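Nsp15 (Middle East respiratory syndrome-related coronavirus, PDB 5YVD) probably cleaves RNA on the 3' side of uridylates as a coronavirus endoribonuclease of the EndoU family, assembled here as a hexamer. Local coordinates at residues S270-T278 / K286-L294; F200-L211 / L247-Q255. All coordinates share one frame; numbering follows the deposited sequence.

Contact 1 (S270-T278 / K286-L294); sequences STIHNYFIT and KAVCSVIDL
H273 and V291, Y275 and C289, and I277 and K286 face each other as three antiparallel hydrogen-bonded pairs, each satisfying both amides and both carbonyls. H273 N reaches V291 O at 3.1 Å with a nearly straight N-H...O angle of 172°. C289 N lies in the carbonyl plane of Y275 O at 2.8 Å, whereas Y275 N stands above the plane of the C289 carbonyl. Beyond Y275 the register slips by one residue at a beta bulge, so that I277 N finds K286 O at 3.0 Å. This is a beta hairpin of the EndoU domain, and strand 273-279 is the middle of a three-stranded sheet because the backbones of F276 and T278 hydrogen-bond on their other side to E263 and I261. On the shared face Y275 and I277 pack on L251, and V291 on L248, both of helix 248-255; bulky, largely apolar groups suit that seat. With CG beside the backbone N (chi1 -61°), the Y275 ring turns an edge to V291, CD1 lying 3.8 Å from CG2. On the same face H273 ND1 pairs with E264, and K286 NZ with the carbonyls of L242 and G244. Past the strands, a water donates to T271 O and accepts from D293 N at 3.0 Å.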
# COMPACT_ATOMS: atom_id res chain seq x y z
N SER A 270 -10.39 -22.10 -19.49
CA SER A 270 -9.35 -23.02 -19.88
C SER A 270 -9.97 -24.38 -20.26
O SER A 270 -10.95 -24.83 -19.65
CB SER A 270 -8.33 -23.18 -18.74
OG SER A 270 -7.33 -24.14 -19.06
N THR A 271 -9.38 -25.02 -21.27
CA THR A 271 -9.86 -26.31 -21.72
C THR A 271 -9.79 -27.34 -20.61
O THR A 271 -10.70 -28.18 -20.51
CB THR A 271 -9.09 -26.81 -22.95
OG1 THR A 271 -9.37 -25.94 -24.04
CG2 THR A 271 -9.53 -28.17 -23.34
N ILE A 272 -8.73 -27.27 -19.79
CA ILE A 272 -8.58 -28.08 -18.56
C ILE A 272 -8.51 -27.23 -17.30
O ILE A 272 -7.79 -26.23 -17.22
CB ILE A 272 -7.28 -28.90 -18.55
CG1 ILE A 272 -7.14 -29.73 -19.83
CG2 ILE A 272 -7.19 -29.77 -17.31
CD1 ILE A 272 -5.69 -29.86 -20.30
N HIS A 273 -9.23 -27.68 -16.29
CA HIS A 273 -9.23 -27.07 -14.99
C HIS A 273 -8.71 -28.07 -13.94
O HIS A 273 -9.02 -29.27 -14.00
CB HIS A 273 -10.67 -26.66 -14.62
CG HIS A 273 -11.18 -25.48 -15.39
ND1 HIS A 273 -11.28 -24.22 -14.85
CD2 HIS A 273 -11.61 -25.37 -16.67
CE1 HIS A 273 -11.77 -23.38 -15.75
NE2 HIS A 273 -11.98 -24.06 -16.86
N ASN A 274 -7.93 -27.57 -12.99
CA ASN A 274 -7.35 -28.39 -11.94
C ASN A 274 -7.90 -28.00 -10.60
O ASN A 274 -7.82 -26.85 -10.24
CB ASN A 274 -5.83 -28.22 -11.91
CG ASN A 274 -5.12 -28.88 -13.08
OD1 ASN A 274 -5.66 -29.76 -13.75
ND2 ASN A 274 -3.88 -28.46 -13.33
N TYR A 275 -8.42 -28.96 -9.86
CA TYR A 275 -9.04 -28.68 -8.57
C TYR A 275 -8.36 -29.46 -7.45
O TYR A 275 -7.82 -30.54 -7.67
CB TYR A 275 -10.55 -28.99 -8.59
CG TYR A 275 -11.33 -28.17 -9.60
CD1 TYR A 275 -11.74 -28.72 -10.79
CD2 TYR A 275 -11.64 -26.82 -9.36
CE1 TYR A 275 -12.46 -27.99 -11.73
CE2 TYR A 275 -12.36 -26.08 -10.30
CZ TYR A 275 -12.75 -26.68 -11.49
OH TYR A 275 -13.43 -25.99 -12.46
N PHE A 276 -8.41 -28.87 -6.26
CA PHE A 276 -7.96 -29.48 -5.02
C PHE A 276 -9.25 -29.87 -4.30
O PHE A 276 -9.91 -29.02 -3.71
CB PHE A 276 -7.20 -28.41 -4.25
CG PHE A 276 -6.57 -28.87 -2.99
CD1 PHE A 276 -5.18 -28.99 -2.90
CD2 PHE A 276 -7.32 -29.11 -1.85
CE1 PHE A 276 -4.57 -29.38 -1.72
CE2 PHE A 276 -6.71 -29.50 -0.67
CZ PHE A 276 -5.33 -29.64 -0.61
N ILE A 277 -9.63 -31.14 -4.39
CA ILE A 277 -10.95 -31.56 -3.95
C ILE A 277 -10.93 -32.44 -2.72
O ILE A 277 -10.08 -33.32 -2.57
CB ILE A 277 -11.75 -32.30 -5.04
CG1 ILE A 277 -11.45 -31.71 -6.41
CG2 ILE A 277 -13.25 -32.24 -4.75
CD1 ILE A 277 -12.41 -32.19 -7.48
N THR A 278 -11.92 -32.21 -1.88
CA THR A 278 -12.09 -32.95 -0.65
C THR A 278 -13.55 -33.34 -0.52
O THR A 278 -14.43 -32.56 -0.86
CB THR A 278 -11.64 -32.09 0.55
OG1 THR A 278 -10.41 -31.43 0.23
CG2 THR A 278 -11.46 -32.94 1.80
N LYS A 286 -7.88 -35.07 -3.20
CA LYS A 286 -6.87 -35.07 -4.23
C LYS A 286 -6.44 -33.65 -4.54
O LYS A 286 -7.26 -32.84 -4.94
CB LYS A 286 -7.39 -35.73 -5.47
CG LYS A 286 -6.36 -35.88 -6.55
CD LYS A 286 -6.56 -37.17 -7.34
CE LYS A 286 -7.79 -37.08 -8.25
NZ LYS A 286 -8.32 -38.39 -8.74
N ALA A 287 -5.15 -33.37 -4.36
CA ALA A 287 -4.58 -32.03 -4.57
C ALA A 287 -4.70 -31.57 -6.00
O ALA A 287 -4.82 -30.37 -6.23
CB ALA A 287 -3.12 -31.99 -4.15
N VAL A 288 -4.66 -32.50 -6.96
CA VAL A 288 -4.73 -32.14 -8.39
C VAL A 288 -5.64 -33.08 -9.14
O VAL A 288 -5.19 -34.11 -9.65
CB VAL A 288 -3.35 -32.17 -9.10
CG1 VAL A 288 -3.44 -31.46 -10.46
CG2 VAL A 288 -2.28 -31.54 -8.24
N CYS A 289 -6.91 -32.69 -9.25
CA CYS A 289 -7.89 -33.47 -9.97
C CYS A 289 -8.19 -32.70 -11.22
O CYS A 289 -8.87 -31.67 -11.18
CB CYS A 289 -9.17 -33.65 -9.14
SG CYS A 289 -10.43 -34.68 -9.96
N SER A 290 -7.68 -33.18 -12.35
CA SER A 290 -7.85 -32.52 -13.62
C SER A 290 -9.24 -32.79 -14.20
O SER A 290 -9.72 -33.93 -14.21
CB SER A 290 -6.74 -32.96 -14.58
OG SER A 290 -6.35 -34.31 -14.33
N VAL A 291 -9.89 -31.75 -14.71
CA VAL A 291 -11.28 -31.87 -15.11
C VAL A 291 -11.57 -31.18 -16.43
O VAL A 291 -11.21 -30.03 -16.63
CB VAL A 291 -12.21 -31.28 -14.03
CG1 VAL A 291 -13.67 -31.40 -14.44
CG2 VAL A 291 -11.96 -31.98 -12.70
N ILE A 292 -12.26 -31.90 -17.32
CA ILE A 292 -12.73 -31.34 -18.59
C ILE A 292 -14.25 -31.37 -18.61
O ILE A 292 -14.86 -32.34 -18.16
CB ILE A 292 -12.26 -32.18 -19.78
CG1 ILE A 292 -10.84 -32.68 -19.57
CG2 ILE A 292 -12.32 -31.39 -21.07
CD1 ILE A 292 -9.80 -31.56 -19.59
N ASP A 293 -14.85 -30.33 -19.16
CA ASP A 293 -16.29 -30.27 -19.34
C ASP A 293 -16.64 -30.59 -20.79
O ASP A 293 -16.91 -29.70 -21.59
CB ASP A 293 -16.79 -28.88 -18.95
CG ASP A 293 -18.26 -28.69 -19.23
OD1 ASP A 293 -18.68 -27.54 -19.35
OD2 ASP A 293 -19.00 -29.69 -19.31
N LEU A 294 -16.60 -31.86 -21.14
CA LEU A 294 -17.08 -32.28 -22.45
C LEU A 294 -18.55 -32.65 -22.35
O LEU A 294 -19.00 -33.14 -21.32
CB LEU A 294 -16.31 -33.50 -22.95
CG LEU A 294 -14.83 -33.27 -23.18
CD1 LEU A 294 -14.10 -34.61 -23.19
CD2 LEU A 294 -14.59 -32.46 -24.46
O HOH W 1 -12.95 -27.99 -19.52

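Contact 2 (F200-L211 / L247-Q255); sequences FLPLSDMEKDFL and LLIGLYKRQ. Unlike the reference sequence in segment 247-255: R254 (reference Lys).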
# COMPACT_ATOMS: atom_id res chain seq x y z
N PHE A 200 -24.95 -24.88 -14.64
CA PHE A 200 -24.79 -26.13 -15.40
C PHE A 200 -26.14 -26.64 -15.93
O PHE A 200 -27.06 -26.93 -15.15
CB PHE A 200 -24.13 -27.24 -14.55
CG PHE A 200 -23.71 -28.46 -15.37
CD1 PHE A 200 -22.39 -28.67 -15.70
CD2 PHE A 200 -24.65 -29.38 -15.82
CE1 PHE A 200 -22.01 -29.76 -16.46
CE2 PHE A 200 -24.28 -30.46 -16.58
CZ PHE A 200 -22.95 -30.65 -16.91
N LEU A 201 -26.24 -26.78 -17.25
CA LEU A 201 -27.45 -27.28 -17.86
C LEU A 201 -27.11 -28.42 -18.79
O LEU A 201 -26.22 -28.28 -19.61
CB LEU A 201 -28.19 -26.18 -18.63
CG LEU A 201 -29.40 -25.59 -17.89
CD1 LEU A 201 -28.99 -24.76 -16.67
CD2 LEU A 201 -30.27 -24.78 -18.86
N PRO A 202 -27.85 -29.54 -18.68
CA PRO A 202 -27.57 -30.68 -19.53
C PRO A 202 -27.86 -30.34 -20.98
O PRO A 202 -28.64 -29.44 -21.25
CB PRO A 202 -28.53 -31.76 -19.01
CG PRO A 202 -29.65 -31.01 -18.41
CD PRO A 202 -29.03 -29.77 -17.81
N LEU A 203 -27.20 -31.04 -21.88
CA LEU A 203 -27.21 -30.68 -23.28
C LEU A 203 -27.67 -31.82 -24.18
O LEU A 203 -27.77 -31.63 -25.38
CB LEU A 203 -25.81 -30.24 -23.70
CG LEU A 203 -25.31 -28.90 -23.17
CD1 LEU A 203 -23.80 -28.78 -23.39
CD2 LEU A 203 -26.06 -27.75 -23.83
N SER A 204 -27.97 -32.99 -23.61
CA SER A 204 -28.37 -34.16 -24.37
C SER A 204 -29.16 -35.11 -23.47
O SER A 204 -29.19 -34.95 -22.26
CB SER A 204 -27.13 -34.88 -24.89
OG SER A 204 -26.53 -35.63 -23.84
N ASP A 205 -29.78 -36.13 -24.06
CA ASP A 205 -30.54 -37.09 -23.27
C ASP A 205 -29.66 -37.89 -22.32
O ASP A 205 -30.02 -38.16 -21.17
CB ASP A 205 -31.29 -38.03 -24.20
CG ASP A 205 -32.59 -37.45 -24.68
OD1 ASP A 205 -33.18 -36.63 -23.94
OD2 ASP A 205 -33.01 -37.83 -25.79
N MET A 206 -28.50 -38.29 -22.82
CA MET A 206 -27.53 -38.97 -21.99
C MET A 206 -27.16 -38.10 -20.77
O MET A 206 -27.16 -38.59 -19.64
CB MET A 206 -26.29 -39.34 -22.80
CG MET A 206 -25.45 -40.41 -22.16
SD MET A 206 -23.79 -40.44 -22.87
CE MET A 206 -24.06 -41.52 -24.27
N GLU A 207 -26.87 -36.82 -20.99
CA GLU A 207 -26.50 -35.95 -19.86
C GLU A 207 -27.63 -35.88 -18.81
O GLU A 207 -27.36 -35.91 -17.62
CB GLU A 207 -26.07 -34.55 -20.34
CG GLU A 207 -24.77 -34.59 -21.15
CD GLU A 207 -23.89 -33.34 -21.05
OE1 GLU A 207 -24.41 -32.19 -21.13
OE2 GLU A 207 -22.65 -33.52 -20.91
N LYS A 208 -28.88 -35.84 -19.27
CA LYS A 208 -30.03 -35.77 -18.34
C LYS A 208 -30.16 -37.03 -17.50
O LYS A 208 -30.38 -36.95 -16.28
CB LYS A 208 -31.34 -35.54 -19.10
CG LYS A 208 -31.47 -34.17 -19.74
CD LYS A 208 -32.84 -34.02 -20.42
CE LYS A 208 -32.80 -33.04 -21.58
NZ LYS A 208 -33.43 -31.76 -21.17
N ASP A 209 -30.05 -38.18 -18.16
CA ASP A 209 -30.15 -39.42 -17.45
C ASP A 209 -29.02 -39.46 -16.42
O ASP A 209 -29.22 -39.84 -15.26
CB ASP A 209 -30.08 -40.62 -18.41
CG ASP A 209 -31.36 -40.81 -19.25
OD1 ASP A 209 -32.39 -40.15 -18.99
OD2 ASP A 209 -31.32 -41.65 -20.16
N PHE A 210 -27.84 -39.01 -16.83
CA PHE A 210 -26.70 -39.08 -15.98
C PHE A 210 -26.97 -38.37 -14.66
O PHE A 210 -26.64 -38.89 -13.58
CB PHE A 210 -25.45 -38.49 -16.64
CG PHE A 210 -24.22 -38.60 -15.77
CD1 PHE A 210 -23.50 -39.77 -15.71
CD2 PHE A 210 -23.82 -37.54 -14.98
CE1 PHE A 210 -22.37 -39.88 -14.90
CE2 PHE A 210 -22.70 -37.63 -14.17
CZ PHE A 210 -21.97 -38.81 -14.14
N LEU A 211 -27.58 -37.20 -14.74
CA LEU A 211 -27.78 -36.39 -13.54
C LEU A 211 -28.83 -36.94 -12.61
O LEU A 211 -28.78 -36.61 -11.43
CB LEU A 211 -28.14 -34.96 -13.90
CG LEU A 211 -27.04 -34.27 -14.68
CD1 LEU A 211 -27.53 -32.90 -15.13
CD2 LEU A 211 -25.80 -34.19 -13.80
N LEU A 247 -14.46 -35.62 -15.24
CA LEU A 247 -15.41 -35.02 -16.17
C LEU A 247 -16.35 -34.13 -15.39
O LEU A 247 -16.81 -34.52 -14.33
CB LEU A 247 -16.17 -36.10 -16.93
CG LEU A 247 -16.95 -35.58 -18.14
CD1 LEU A 247 -15.99 -35.28 -19.28
CD2 LEU A 247 -18.04 -36.55 -18.60
N LEU A 248 -16.63 -32.94 -15.91
CA LEU A 248 -17.27 -31.91 -15.09
C LEU A 248 -18.68 -32.30 -14.68
O LEU A 248 -19.09 -32.04 -13.54
CB LEU A 248 -17.29 -30.55 -15.76
CG LEU A 248 -17.98 -29.47 -14.89
CD1 LEU A 248 -17.16 -29.13 -13.65
CD2 LEU A 248 -18.30 -28.19 -15.66
N ILE A 249 -19.43 -32.91 -15.58
CA ILE A 249 -20.80 -33.29 -15.25
C ILE A 249 -20.81 -34.22 -14.01
O ILE A 249 -21.71 -34.13 -13.16
CB ILE A 249 -21.52 -33.90 -16.47
CG1 ILE A 249 -23.01 -34.16 -16.15
CG2 ILE A 249 -20.82 -35.18 -16.92
CD1 ILE A 249 -23.83 -34.53 -17.37
N GLY A 250 -19.82 -35.10 -13.91
CA GLY A 250 -19.68 -35.97 -12.75
C GLY A 250 -19.33 -35.22 -11.47
O GLY A 250 -19.82 -35.54 -10.39
N LEU A 251 -18.46 -34.22 -11.60
CA LEU A 251 -18.13 -33.35 -10.48
C LEU A 251 -19.32 -32.51 -10.05
O LEU A 251 -19.57 -32.37 -8.85
CB LEU A 251 -16.94 -32.42 -10.83
CG LEU A 251 -16.62 -31.29 -9.86
CD1 LEU A 251 -16.34 -31.86 -8.49
CD2 LEU A 251 -15.44 -30.46 -10.29
N TYR A 252 -20.04 -31.93 -11.01
CA TYR A 252 -21.25 -31.17 -10.68
C TYR A 252 -22.26 -32.05 -9.95
O TYR A 252 -22.76 -31.68 -8.87
CB TYR A 252 -21.88 -30.63 -11.95
CG TYR A 252 -23.27 -30.08 -11.79
CD1 TYR A 252 -24.36 -30.76 -12.29
CD2 TYR A 252 -23.49 -28.87 -11.15
CE1 TYR A 252 -25.63 -30.25 -12.15
CE2 TYR A 252 -24.76 -28.35 -11.02
CZ TYR A 252 -25.83 -29.05 -11.51
OH TYR A 252 -27.10 -28.56 -11.39
N LYS A 253 -22.55 -33.21 -10.54
CA LYS A 253 -23.58 -34.08 -9.98
C LYS A 253 -23.23 -34.36 -8.55
O LYS A 253 -24.07 -34.34 -7.66
CB LYS A 253 -23.66 -35.40 -10.74
CG LYS A 253 -24.62 -36.39 -10.12
CD LYS A 253 -24.83 -37.58 -11.01
CE LYS A 253 -25.71 -38.63 -10.32
NZ LYS A 253 -25.03 -39.20 -9.13
N ARG A 254 -21.95 -34.61 -8.35
CA ARG A 254 -21.46 -34.99 -7.07
C ARG A 254 -21.63 -33.89 -6.05
O ARG A 254 -22.20 -34.10 -5.00
CB ARG A 254 -19.99 -35.36 -7.19
CG ARG A 254 -19.32 -35.60 -5.85
CD ARG A 254 -19.90 -36.83 -5.20
NE ARG A 254 -19.65 -36.85 -3.77
CZ ARG A 254 -20.06 -37.80 -2.95
NH1 ARG A 254 -20.74 -38.86 -3.40
NH2 ARG A 254 -19.79 -37.70 -1.66
N GLN A 255 -21.12 -32.71 -6.38
CA GLN A 255 -20.99 -31.64 -5.38
C GLN A 255 -22.33 -31.02 -4.99
O GLN A 255 -22.47 -30.47 -3.89
CB GLN A 255 -20.01 -30.58 -5.85
CG GLN A 255 -20.58 -29.59 -6.82
CD GLN A 255 -21.27 -28.46 -6.13
OE1 GLN A 255 -20.89 -28.09 -5.05
NE2 GLN A 255 -22.30 -27.91 -6.76
O HOH W 2 -28.13 -29.01 -13.83
O HOH W 3 -26.62 -25.26 -11.66
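Helices 205-211 and 248-255 run in roughly the same direction, their axes inclined by 31° and 10.7 Å apart at closest, and I249 of the second reaches between F200, E207, F210 and L211 of the first segment. I249 suits this junction because its branches spread over several neighbours: CB and CG1 both lie 3.6 Å from F200 CZ, CG1 also meets L211 CD2 and F210 CD2, and CD1 rests on the aliphatic E207 CB. One turn on, the Y252 ring forms an offset stack with F200, centroids 4.7 Å apart and planes at 14°, while F200 CB sits over the centre of the tyrosine ring as a CH-pi contact. The tyrosine hydroxyl adds a polar link through a water that donates to F200 O. G250 offers its bare CA to the edge of the F210 ring, 3.7 Å from CE2. Extended as far as chi3 and bent at chi4, K253 passes close to the first helix, CD and CE each 3.4 Å from F210 O, with CB against L211 CD2. E207, though buried, has partners for its carboxylate in R195 and L296 N. The pair is a helix-helix packing of the EndoU domain, with helix 248-255 also resting against strand 260-263.

Contacts 1 and 2 follow one another along the chain within the endoribonuclease domain, their centres 16 Å apart. Helix 248-255 joins them: its start is tied to the hairpin where I292 O probably accepts a hydrogen bond from L248 N at 2.9 Å, and L248 CD2 packs on D293 CG at 3.6 Å. R195 forms a second bridge, pairing with D293 of contact 1 and with E207 of contact 2. H246, just before segment 247-255, hydrogen-bonds to S290 O. At the other end of that strand the K286 side chain lies about 3 Å from a bound glycerol, probably from the crystallisation liquor; a pocket here would be consistent with EndoU relatives, whose active sites use two histidines and a lysine.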